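Amidohydrolase (Staphylococcus aureus, PDB 3NUR) is a putative amidohydrolase with a metal-binding TIM barrel that probably hydrolyses C-N bonds, such as those of linear amides, although its substrate is not established. Local coordinates at residues I25-H30 / A348-L353; Q88-S93 / N127-F132; S285-P290 / I308-Y313. All blocks are in the same frame, centred on the assembly; numbering follows the deposited sequence.

Contact 1 (I25-H30 / A348-L353); sequences ITFEEH and AKLLGL. With CA (calcium ion), chain B.
Ile25 and Phe27, on the first strand of a TIM barrel, meet Leu351 and its neighbours in an apolar contact with no hydrogen bond across it. The strand is 24-31, and the partner is the C-terminal end of helix 336-351 with the residues that follow, lying at the end of the barrel remote from the metal. Leu351 carries most of the contact from the helix side. Its CD1 methyl touches both strand residues, 4.1 Å from Ile25 CG2 and 3.8 Å from Phe27 CZ, and the phenyl ring receives the methyl obliquely as the two side chains come from opposite directions. Leu350 CD2 approaches the same ring more loosely, beside Phe27 CE1.

Ile25 divides its two branches between partners. With CG2 turned to Leu351, the CG1 arm runs out extended (chi2 166°) and brings CD1 to 3.7 Å from Ala348 N, at the last turn of the helix. The same methyl meets Leu353 CD1 tip to tip at 3.9 Å. Leu353 comes within range because the helix ends in a Schellman motif: Gly352 has positive phi, and Leu353 N bonds back to Ala348 O at 2.8 Å.

Beyond the corner at Phe27, the strand enters the metal site. Glu28 OE1 and His30 NE2 bind the calcium ion together with two waters, and His192 and Asp316 complete the shell. The second carboxylate oxygen, Glu28 OE2, is held by Ser291 OG, a bond that would restrict the rotation of this ligand. Glu29 takes backbone N-H groups instead: OE1 receives Tyr317 N and OE2 receives Ala315 N. Glu29 OE2 also accepts Glu28 N at 3.0 Å, a bent bond reaching the oxygen from above the carboxylate plane.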
loop_
_atom_site.group_PDB
_atom_site.type_symbol
_atom_site.label_atom_id
_atom_site.label_comp_id
_atom_site.label_asym_id
_atom_site.label_seq_id
_atom_site.Cartn_x
_atom_site.Cartn_y
_atom_site.Cartn_z
ATOM N N ILE A 25 -13.826 -0.429 6.015
ATOM C CA ILE A 25 -13.228 -0.678 4.697
ATOM C C ILE A 25 -11.737 -0.898 5.056
ATOM O O ILE A 25 -11.135 -0.030 5.699
ATOM C CB ILE A 25 -13.405 0.486 3.689
ATOM C CG1 ILE A 25 -14.899 0.796 3.408
ATOM C CG2 ILE A 25 -12.666 0.169 2.363
ATOM C CD1 ILE A 25 -15.136 2.193 2.681
ATOM N N THR A 26 -11.155 -2.046 4.677
ATOM C CA THR A 26 -9.747 -2.348 4.998
ATOM C C THR A 26 -8.902 -2.272 3.704
ATOM O O THR A 26 -9.312 -2.795 2.651
ATOM C CB THR A 26 -9.598 -3.616 5.838
ATOM O OG1 THR A 26 -10.245 -4.686 5.171
ATOM C CG2 THR A 26 -10.164 -3.476 7.276
ATOM N N PHE A 27 -7.744 -1.599 3.782
ATOM C CA PHE A 27 -6.960 -1.247 2.598
ATOM C C PHE A 27 -5.730 -2.068 2.206
ATOM O O PHE A 27 -5.199 -1.869 1.104
ATOM C CB PHE A 27 -6.631 0.246 2.647
ATOM C CG PHE A 27 -7.771 1.132 2.214
ATOM C CD1 PHE A 27 -7.818 1.645 0.920
ATOM C CD2 PHE A 27 -8.788 1.474 3.105
ATOM C CE1 PHE A 27 -8.877 2.463 0.510
ATOM C CE2 PHE A 27 -9.832 2.319 2.706
ATOM C CZ PHE A 27 -9.864 2.809 1.414
ATOM N N GLU A 28 -5.235 -2.937 3.102
ATOM C CA GLU A 28 -4.034 -3.715 2.778
ATOM C C GLU A 28 -4.354 -5.161 3.027
ATOM O O GLU A 28 -4.016 -5.698 4.068
ATOM C CB GLU A 28 -2.819 -3.227 3.608
ATOM C CG GLU A 28 -1.488 -3.695 3.026
ATOM C CD GLU A 28 -0.315 -3.441 3.954
ATOM O OE1 GLU A 28 0.354 -4.426 4.338
ATOM O OE2 GLU A 28 -0.093 -2.267 4.337
ATOM N N GLU A 29 -5.128 -5.759 2.120
ATOM C CA GLU A 29 -5.638 -7.124 2.280
ATOM C C GLU A 29 -5.203 -7.876 1.039
ATOM O O GLU A 29 -5.429 -7.391 -0.081
ATOM C CB GLU A 29 -7.173 -7.047 2.434
ATOM C CG GLU A 29 -7.619 -5.908 3.380
ATOM C CD GLU A 29 -6.940 -5.812 4.745
ATOM O OE1 GLU A 29 -6.768 -6.861 5.407
ATOM O OE2 GLU A 29 -6.576 -4.685 5.157
ATOM N N HIS A 30 -4.530 -9.023 1.244
ATOM C CA HIS A 30 -3.863 -9.718 0.157
ATOM C C HIS A 30 -4.450 -11.006 -0.335
ATOM O O HIS A 30 -5.067 -11.759 0.415
ATOM C CB HIS A 30 -2.388 -9.945 0.534
ATOM C CG HIS A 30 -1.669 -8.679 0.915
ATOM N ND1 HIS A 30 -1.386 -7.696 -0.027
ATOM C CD2 HIS A 30 -1.164 -8.294 2.115
ATOM C CE1 HIS A 30 -0.740 -6.739 0.626
ATOM N NE2 HIS A 30 -0.586 -7.049 1.918
ATOM N N ALA A 348 -14.238 5.638 1.808
ATOM C CA ALA A 348 -15.375 5.693 0.872
ATOM C C ALA A 348 -15.237 6.933 -0.044
ATOM O O ALA A 348 -15.479 6.835 -1.253
ATOM C CB ALA A 348 -16.681 5.759 1.654
ATOM N N LYS A 349 -14.758 8.064 0.512
ATOM C CA LYS A 349 -14.536 9.285 -0.280
ATOM C C LYS A 349 -13.411 9.061 -1.299
ATOM O O LYS A 349 -13.567 9.363 -2.490
ATOM C CB LYS A 349 -14.248 10.494 0.618
ATOM C CG LYS A 349 -15.502 10.993 1.320
ATOM C CD LYS A 349 -15.240 12.145 2.279
ATOM C CE LYS A 349 -16.415 12.380 3.216
ATOM N NZ LYS A 349 -17.691 12.640 2.491
ATOM N N LEU A 350 -12.301 8.478 -0.832
ATOM C CA LEU A 350 -11.130 8.192 -1.665
ATOM C C LEU A 350 -11.457 7.246 -2.842
ATOM O O LEU A 350 -11.000 7.483 -3.966
ATOM C CB LEU A 350 -10.031 7.566 -0.780
ATOM C CG LEU A 350 -8.685 7.233 -1.470
ATOM C CD1 LEU A 350 -8.075 8.473 -2.123
ATOM C CD2 LEU A 350 -7.709 6.633 -0.471
ATOM N N LEU A 351 -12.243 6.194 -2.580
ATOM C CA LEU A 351 -12.623 5.176 -3.568
ATOM C C LEU A 351 -13.849 5.560 -4.419
ATOM O O LEU A 351 -14.217 4.802 -5.324
ATOM C CB LEU A 351 -12.924 3.834 -2.869
ATOM C CG LEU A 351 -11.805 3.156 -2.055
ATOM C CD1 LEU A 351 -12.362 1.986 -1.264
ATOM C CD2 LEU A 351 -10.670 2.693 -2.929
ATOM N N GLY A 352 -14.482 6.680 -4.091
ATOM C CA GLY A 352 -15.685 7.150 -4.774
ATOM C C GLY A 352 -16.869 6.225 -4.557
ATOM O O GLY A 352 -17.621 5.966 -5.494
ATOM N N LEU A 353 -17.030 5.691 -3.331
ATOM C CA LEU A 353 -18.143 4.790 -2.999
ATOM C C LEU A 353 -19.394 5.551 -2.584
ATOM O O LEU A 353 -19.323 6.438 -1.740
ATOM C CB LEU A 353 -17.753 3.757 -1.921
ATOM C CG LEU A 353 -16.482 2.920 -2.133
ATOM C CD1 LEU A 353 -16.319 1.905 -1.023
ATOM C CD2 LEU A 353 -16.469 2.209 -3.490
HETATM CA CA CA B . 0.971 -6.309 3.502
HETATM O O HOH W 1 2.467 -6.082 5.074
HETATM O O HOH W 2 2.240 -8.106 2.997
#

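Contact 2 (Q88-S93 / N127-F132)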
loop_
_atom_site.group_PDB
_atom_site.type_symbol
_atom_site.label_atom_id
_atom_site.label_comp_id
_atom_site.label_asym_id
_atom_site.label_seq_id
_atom_site.Cartn_x
_atom_site.Cartn_y
_atom_site.Cartn_z
ATOM N N GLN A 88 -16.674 -4.638 6.304
ATOM C CA GLN A 88 -17.652 -4.684 5.214
ATOM C C GLN A 88 -16.904 -4.937 3.912
ATOM O O GLN A 88 -17.351 -5.741 3.102
ATOM C CB GLN A 88 -18.424 -3.352 5.127
ATOM C CG GLN A 88 -19.481 -3.270 4.001
ATOM C CD GLN A 88 -20.587 -4.292 4.140
ATOM O OE1 GLN A 88 -20.957 -4.971 3.177
ATOM N NE2 GLN A 88 -21.116 -4.450 5.347
ATOM N N ILE A 89 -15.781 -4.209 3.686
ATOM C CA ILE A 89 -15.029 -4.342 2.442
ATOM C C ILE A 89 -13.551 -4.568 2.660
ATOM O O ILE A 89 -12.923 -3.856 3.458
ATOM C CB ILE A 89 -15.242 -3.066 1.560
ATOM C CG1 ILE A 89 -16.723 -2.871 1.154
ATOM C CG2 ILE A 89 -14.286 -3.003 0.351
ATOM C CD1 ILE A 89 -17.019 -1.536 0.548
ATOM N N GLN A 90 -12.974 -5.500 1.867
ATOM C CA GLN A 90 -11.540 -5.636 1.781
ATOM C C GLN A 90 -11.172 -5.088 0.396
ATOM O O GLN A 90 -11.808 -5.452 -0.608
ATOM C CB GLN A 90 -11.060 -7.094 1.895
ATOM C CG GLN A 90 -10.926 -7.565 3.324
ATOM C CD GLN A 90 -10.216 -8.905 3.439
ATOM O OE1 GLN A 90 -9.849 -9.360 4.539
ATOM N NE2 GLN A 90 -9.943 -9.544 2.315
ATOM N N VAL A 91 -10.155 -4.237 0.350
ATOM C CA VAL A 91 -9.582 -3.717 -0.905
ATOM C C VAL A 91 -8.453 -4.719 -1.179
ATOM O O VAL A 91 -7.510 -4.841 -0.377
ATOM C CB VAL A 91 -9.087 -2.248 -0.817
ATOM C CG1 VAL A 91 -8.560 -1.789 -2.166
ATOM C CG2 VAL A 91 -10.192 -1.305 -0.334
ATOM N N LEU A 92 -8.607 -5.527 -2.243
ATOM C CA LEU A 92 -7.697 -6.640 -2.494
ATOM C C LEU A 92 -6.509 -6.309 -3.414
ATOM O O LEU A 92 -6.686 -5.668 -4.452
ATOM C CB LEU A 92 -8.485 -7.859 -3.048
ATOM C CG LEU A 92 -9.516 -8.529 -2.119
ATOM C CD1 LEU A 92 -10.247 -9.677 -2.839
ATOM C CD2 LEU A 92 -8.860 -9.081 -0.888
ATOM N N SER A 93 -5.304 -6.765 -3.010
ATOM C CA SER A 93 -4.051 -6.580 -3.751
ATOM C C SER A 93 -3.223 -7.861 -3.732
ATOM O O SER A 93 -3.374 -8.638 -2.804
ATOM C CB SER A 93 -3.237 -5.470 -3.112
ATOM O OG SER A 93 -2.960 -5.779 -1.753
ATOM N N ASN A 127 -20.322 -6.703 -3.169
ATOM C CA ASN A 127 -20.587 -5.862 -2.006
ATOM C C ASN A 127 -19.496 -5.978 -0.941
ATOM O O ASN A 127 -19.454 -5.146 -0.039
ATOM C CB ASN A 127 -21.951 -6.200 -1.402
ATOM C CG ASN A 127 -23.094 -5.944 -2.356
ATOM O OD1 ASN A 127 -23.775 -6.871 -2.802
ATOM N ND2 ASN A 127 -23.301 -4.689 -2.732
ATOM N N ARG A 128 -18.599 -6.968 -1.058
ATOM C CA ARG A 128 -17.585 -7.191 -0.019
ATOM C C ARG A 128 -16.161 -6.897 -0.430
ATOM O O ARG A 128 -15.268 -6.905 0.419
ATOM C CB ARG A 128 -17.670 -8.642 0.515
ATOM C CG ARG A 128 -19.058 -9.110 0.984
ATOM C CD ARG A 128 -19.660 -8.296 2.149
ATOM N NE ARG A 128 -18.793 -8.222 3.337
ATOM C CZ ARG A 128 -18.733 -9.145 4.294
ATOM N NH1 ARG A 128 -19.489 -10.242 4.222
ATOM N NH2 ARG A 128 -17.927 -8.976 5.336
ATOM N N PHE A 129 -15.937 -6.704 -1.726
ATOM C CA PHE A 129 -14.588 -6.502 -2.242
ATOM C C PHE A 129 -14.485 -5.412 -3.273
ATOM O O PHE A 129 -15.418 -5.162 -4.041
ATOM C CB PHE A 129 -14.032 -7.817 -2.817
ATOM C CG PHE A 129 -14.009 -8.962 -1.836
ATOM C CD1 PHE A 129 -13.064 -9.006 -0.808
ATOM C CD2 PHE A 129 -14.957 -9.975 -1.906
ATOM C CE1 PHE A 129 -13.065 -10.051 0.114
ATOM C CE2 PHE A 129 -14.946 -11.031 -0.992
ATOM C CZ PHE A 129 -13.992 -11.069 0.006
ATOM N N VAL A 130 -13.330 -4.764 -3.276
ATOM C CA VAL A 130 -12.938 -3.741 -4.239
ATOM C C VAL A 130 -11.515 -4.172 -4.680
ATOM O O VAL A 130 -10.746 -4.698 -3.864
ATOM C CB VAL A 130 -12.990 -2.323 -3.611
ATOM C CG1 VAL A 130 -12.258 -1.302 -4.469
ATOM C CG2 VAL A 130 -14.440 -1.877 -3.402
ATOM N N GLY A 131 -11.182 -3.972 -5.951
ATOM C CA GLY A 131 -9.862 -4.394 -6.407
ATOM C C GLY A 131 -8.851 -3.290 -6.602
ATOM O O GLY A 131 -9.196 -2.178 -7.018
ATOM N N PHE A 132 -7.587 -3.612 -6.295
ATOM C CA PHE A 132 -6.437 -2.764 -6.566
ATOM C C PHE A 132 -5.635 -3.503 -7.629
ATOM O O PHE A 132 -5.485 -4.739 -7.557
ATOM C CB PHE A 132 -5.588 -2.492 -5.293
ATOM C CG PHE A 132 -5.898 -1.203 -4.536
ATOM C CD1 PHE A 132 -6.918 -0.355 -4.954
ATOM C CD2 PHE A 132 -5.206 -0.875 -3.375
ATOM C CE1 PHE A 132 -7.202 0.836 -4.258
ATOM C CE2 PHE A 132 -5.501 0.306 -2.668
ATOM C CZ PHE A 132 -6.479 1.163 -3.131
#
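Asn127, just ahead of the strand, touches Ile89 with its carbonyl O, 3.7 Å from Ile89 CG1. Strands 87-94 and 129-131 are parallel neighbours in the TIM barrel, joined through helix 104-124 as a beta-alpha-beta unit.

Arg128 bends back on itself at chi2 and chi3, which returns its guanidinium to the start of the partner strand. NE gives a fairly straight bond to Gln88 O at 2.9 Å, with the oxygen in the guanidinium plane. NH2 continues the grip on Val87 O and Asn83 OD1, so one arginine ties together successive carbonyls and the end of helix 75-84. Its own carbonyl accepts Gln90 N, the first of four backbone bonds running between the strands.

Phe129 points outward beside Gln90, the two side chains running the same way. Leu92 crosses over to place CD1 3.5 Å from Phe129 CD1, while Tyr121 and Ile122 of helix 104-124 cover this outer layer. Val130 faces the opposite way, into the barrel, where its CG2 methyl lies 3.9 Å from Ile89 CG2. Within the sheet Val130 N donates to Gln90 O, and Val130 O receives Leu92 N at 2.8 Å in the straightest of the interstrand bonds.

Gly131 pairs with Leu92 through the backbone alone, and has no side chain to add to the outward layer. At Phe132 the N-H continues the pattern, reaching Leu92 O at 2.9 Å, and the side chain turns in toward Val91. That valine holds CG1 anti to its nitrogen (chi1 -178°), which sets the methyl squarely under the aromatic ring. The result is a well-centred CH-pi contact: Val91 CG1 lies 3.4 Å from the centroid of the Phe132 ring and 4° off its normal.

Contact 3 (S285-P290 / I308-Y313); sequences SFYITP and IDRILY
Tyr287 lays its ring against the guanidinium of Arg310 in a cation-pi stack, the planes inclined by 20° and Arg310 CZ 4.0 Å from the ring centroid. The overlap is displaced toward the rim of the ring, so Tyr287 CZ sits beneath the middle of the guanidinium and Tyr287 CE2 comes to 3.4 Å from Arg310 NH2. The arginine reaches this place by folding at chi2 and chi3 (-51° and -64°), which carries its head back to Phe286 at the start of strand 286-288. There NE donates to Phe286 O at 2.9 Å with the oxygen in the guanidinium plane; NH2 adds a weak bond to the same carbonyl and makes a hydrogen bond to Asn248 OD1. Stacked on one face and bonded along its edge, the group is fixed in both tilt and rotation.

Leu312 packs on Tyr287 too, its CD1 3.6 Å from Tyr287 CB, and Leu350 of the C-terminal helix covers both residues. Further along, Thr289 CG2 touches Leu312 CB, while Thr289 OG1 is held by Tyr190 OH. Pro290 sets CG 4.0 Å from Tyr313 CD1, the two side chains crossing at about a right angle.

The backbones join through Ile288, whose N donates to Arg310 O at 2.8 Å and whose O accepts Leu312 N at 2.9 Å. Such a pair of bonds to the residues flanking Ile311 is the pattern of parallel strands, although it amounts to a single bridge here. After helix 296-306, residues 311-313, though too irregular to count as a strand, probably take the place of the eighth strand of a TIM barrel, and the chain leads on directly to Asp316, the metal-binding aspartate found after this strand in the amidohydrolase superfamily.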
loop_
_atom_site.group_PDB
_atom_site.type_symbol
_atom_site.label_atom_id
_atom_site.label_comp_id
_atom_site.label_asym_id
_atom_site.label_seq_id
_atom_site.Cartn_x
_atom_site.Cartn_y
_atom_site.Cartn_z
ATOM N N SER A 285 -1.213 14.716 0.363
ATOM C CA SER A 285 -1.172 13.772 -0.771
ATOM C C SER A 285 -0.950 12.314 -0.357
ATOM O O SER A 285 -0.847 11.443 -1.224
ATOM C CB SER A 285 -0.095 14.206 -1.761
ATOM O OG SER A 285 -0.335 15.522 -2.225
ATOM N N PHE A 286 -0.848 12.043 0.954
ATOM C CA PHE A 286 -0.677 10.672 1.433
ATOM C C PHE A 286 -1.765 10.301 2.403
ATOM O O PHE A 286 -2.299 11.165 3.095
ATOM C CB PHE A 286 0.691 10.504 2.154
ATOM C CG PHE A 286 1.852 10.252 1.221
ATOM C CD1 PHE A 286 2.352 8.965 1.037
ATOM C CD2 PHE A 286 2.441 11.304 0.516
ATOM C CE1 PHE A 286 3.412 8.724 0.150
ATOM C CE2 PHE A 286 3.513 11.065 -0.362
ATOM C CZ PHE A 286 3.999 9.782 -0.525
ATOM N N TYR A 287 -2.071 8.990 2.473
ATOM C CA TYR A 287 -2.962 8.408 3.478
ATOM C C TYR A 287 -2.095 7.381 4.200
ATOM O O TYR A 287 -1.201 6.787 3.596
ATOM C CB TYR A 287 -4.164 7.677 2.855
ATOM C CG TYR A 287 -5.219 8.633 2.360
ATOM C CD1 TYR A 287 -6.295 8.996 3.169
ATOM C CD2 TYR A 287 -5.144 9.181 1.084
ATOM C CE1 TYR A 287 -7.280 9.865 2.708
ATOM C CE2 TYR A 287 -6.129 10.043 0.608
ATOM C CZ TYR A 287 -7.191 10.392 1.429
ATOM O OH TYR A 287 -8.165 11.233 0.954
ATOM N N ILE A 288 -2.349 7.176 5.472
ATOM C CA ILE A 288 -1.544 6.220 6.240
ATOM C C ILE A 288 -2.461 5.114 6.797
ATOM O O ILE A 288 -3.552 5.415 7.283
ATOM C CB ILE A 288 -0.780 6.979 7.364
ATOM C CG1 ILE A 288 0.375 7.843 6.783
ATOM C CG2 ILE A 288 -0.277 6.016 8.464
ATOM C CD1 ILE A 288 1.015 8.827 7.762
ATOM N N THR A 289 -1.970 3.861 6.819
ATOM C CA THR A 289 -2.720 2.751 7.410
ATOM C C THR A 289 -1.877 2.038 8.485
ATOM O O THR A 289 -0.650 2.176 8.475
ATOM C CB THR A 289 -3.232 1.707 6.352
ATOM O OG1 THR A 289 -2.304 0.610 6.202
ATOM C CG2 THR A 289 -3.657 2.303 5.012
ATOM N N PRO A 290 -2.521 1.238 9.372
ATOM C CA PRO A 290 -1.765 0.522 10.408
ATOM C C PRO A 290 -1.187 -0.808 9.927
ATOM O O PRO A 290 -0.371 -1.391 10.636
ATOM C CB PRO A 290 -2.829 0.216 11.475
ATOM C CG PRO A 290 -4.118 0.792 10.985
ATOM C CD PRO A 290 -3.978 1.043 9.542
ATOM N N ILE A 308 -6.608 13.065 11.472
ATOM C CA ILE A 308 -7.601 12.009 11.305
ATOM C C ILE A 308 -8.087 11.811 9.868
ATOM O O ILE A 308 -8.377 10.684 9.502
ATOM C CB ILE A 308 -8.791 12.231 12.292
ATOM C CG1 ILE A 308 -9.487 10.925 12.627
ATOM C CG2 ILE A 308 -9.770 13.311 11.825
ATOM C CD1 ILE A 308 -8.787 10.234 13.863
ATOM N N ASP A 309 -8.153 12.890 9.059
ATOM C CA ASP A 309 -8.677 12.804 7.695
ATOM C C ASP A 309 -7.794 11.975 6.766
ATOM O O ASP A 309 -8.219 11.656 5.660
ATOM C CB ASP A 309 -8.862 14.215 7.100
ATOM C CG ASP A 309 -9.962 15.051 7.740
ATOM O OD1 ASP A 309 -11.059 14.504 7.984
ATOM O OD2 ASP A 309 -9.755 16.274 7.905
ATOM N N ARG A 310 -6.557 11.691 7.190
ATOM C CA ARG A 310 -5.569 11.006 6.352
ATOM C C ARG A 310 -5.300 9.577 6.793
ATOM O O ARG A 310 -4.406 8.924 6.244
ATOM C CB ARG A 310 -4.250 11.839 6.307
ATOM C CG ARG A 310 -4.419 13.316 5.879
ATOM C CD ARG A 310 -5.195 13.543 4.581
ATOM N NE ARG A 310 -4.489 12.970 3.435
ATOM C CZ ARG A 310 -4.779 13.248 2.166
ATOM N NH1 ARG A 310 -5.766 14.088 1.873
ATOM N NH2 ARG A 310 -4.081 12.693 1.183
ATOM N N ILE A 311 -6.085 9.065 7.749
ATOM C CA ILE A 311 -5.879 7.705 8.246
ATOM C C ILE A 311 -6.924 6.744 7.689
ATOM O O ILE A 311 -8.128 6.999 7.781
ATOM C CB ILE A 311 -5.808 7.671 9.805
ATOM C CG1 ILE A 311 -4.692 8.619 10.340
ATOM C CG2 ILE A 311 -5.631 6.241 10.339
ATOM C CD1 ILE A 311 -4.795 8.893 11.847
ATOM N N LEU A 312 -6.449 5.633 7.129
ATOM C CA LEU A 312 -7.305 4.568 6.599
ATOM C C LEU A 312 -7.080 3.310 7.416
ATOM O O LEU A 312 -6.049 3.197 8.058
ATOM C CB LEU A 312 -6.993 4.288 5.111
ATOM C CG LEU A 312 -7.147 5.450 4.141
ATOM C CD1 LEU A 312 -6.637 5.059 2.743
ATOM C CD2 LEU A 312 -8.589 5.946 4.085
ATOM N N TYR A 313 -8.050 2.388 7.439
ATOM C CA TYR A 313 -7.925 1.159 8.215
ATOM C C TYR A 313 -7.397 0.016 7.349
ATOM O O TYR A 313 -7.550 0.049 6.130
ATOM C CB TYR A 313 -9.269 0.828 8.888
ATOM C CG TYR A 313 -9.168 0.141 10.234
ATOM C CD1 TYR A 313 -8.126 0.428 11.113
ATOM C CD2 TYR A 313 -10.147 -0.763 10.652
ATOM C CE1 TYR A 313 -8.057 -0.165 12.377
ATOM C CE2 TYR A 313 -10.089 -1.362 11.913
ATOM C CZ TYR A 313 -9.038 -1.067 12.767
ATOM O OH TYR A 313 -8.972 -1.674 14.001
#

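In the fold
Contact 1 brings together the first barrel strand and the last helix, and along the chain it encloses the other two, which follow in series, contact 2 before contact 3. Contacts 1 and 2 share a sheet, with centres about 7 Å apart and Thr26 bonded through its backbone to Ile89 and Val91. Contact 3, its centre about 11 Å from that of contact 1, meets strand 24-31 from the other direction, where Phe27 N lies 2.9 Å from Tyr313 O in a probable hydrogen bond. Contacts 2 and 3, with centres about 17 Å apart, do not touch. Strand 24-31 links the beginning and end of the barrel, placing Glu28 and His30 beside Asp316 around the calcium ion.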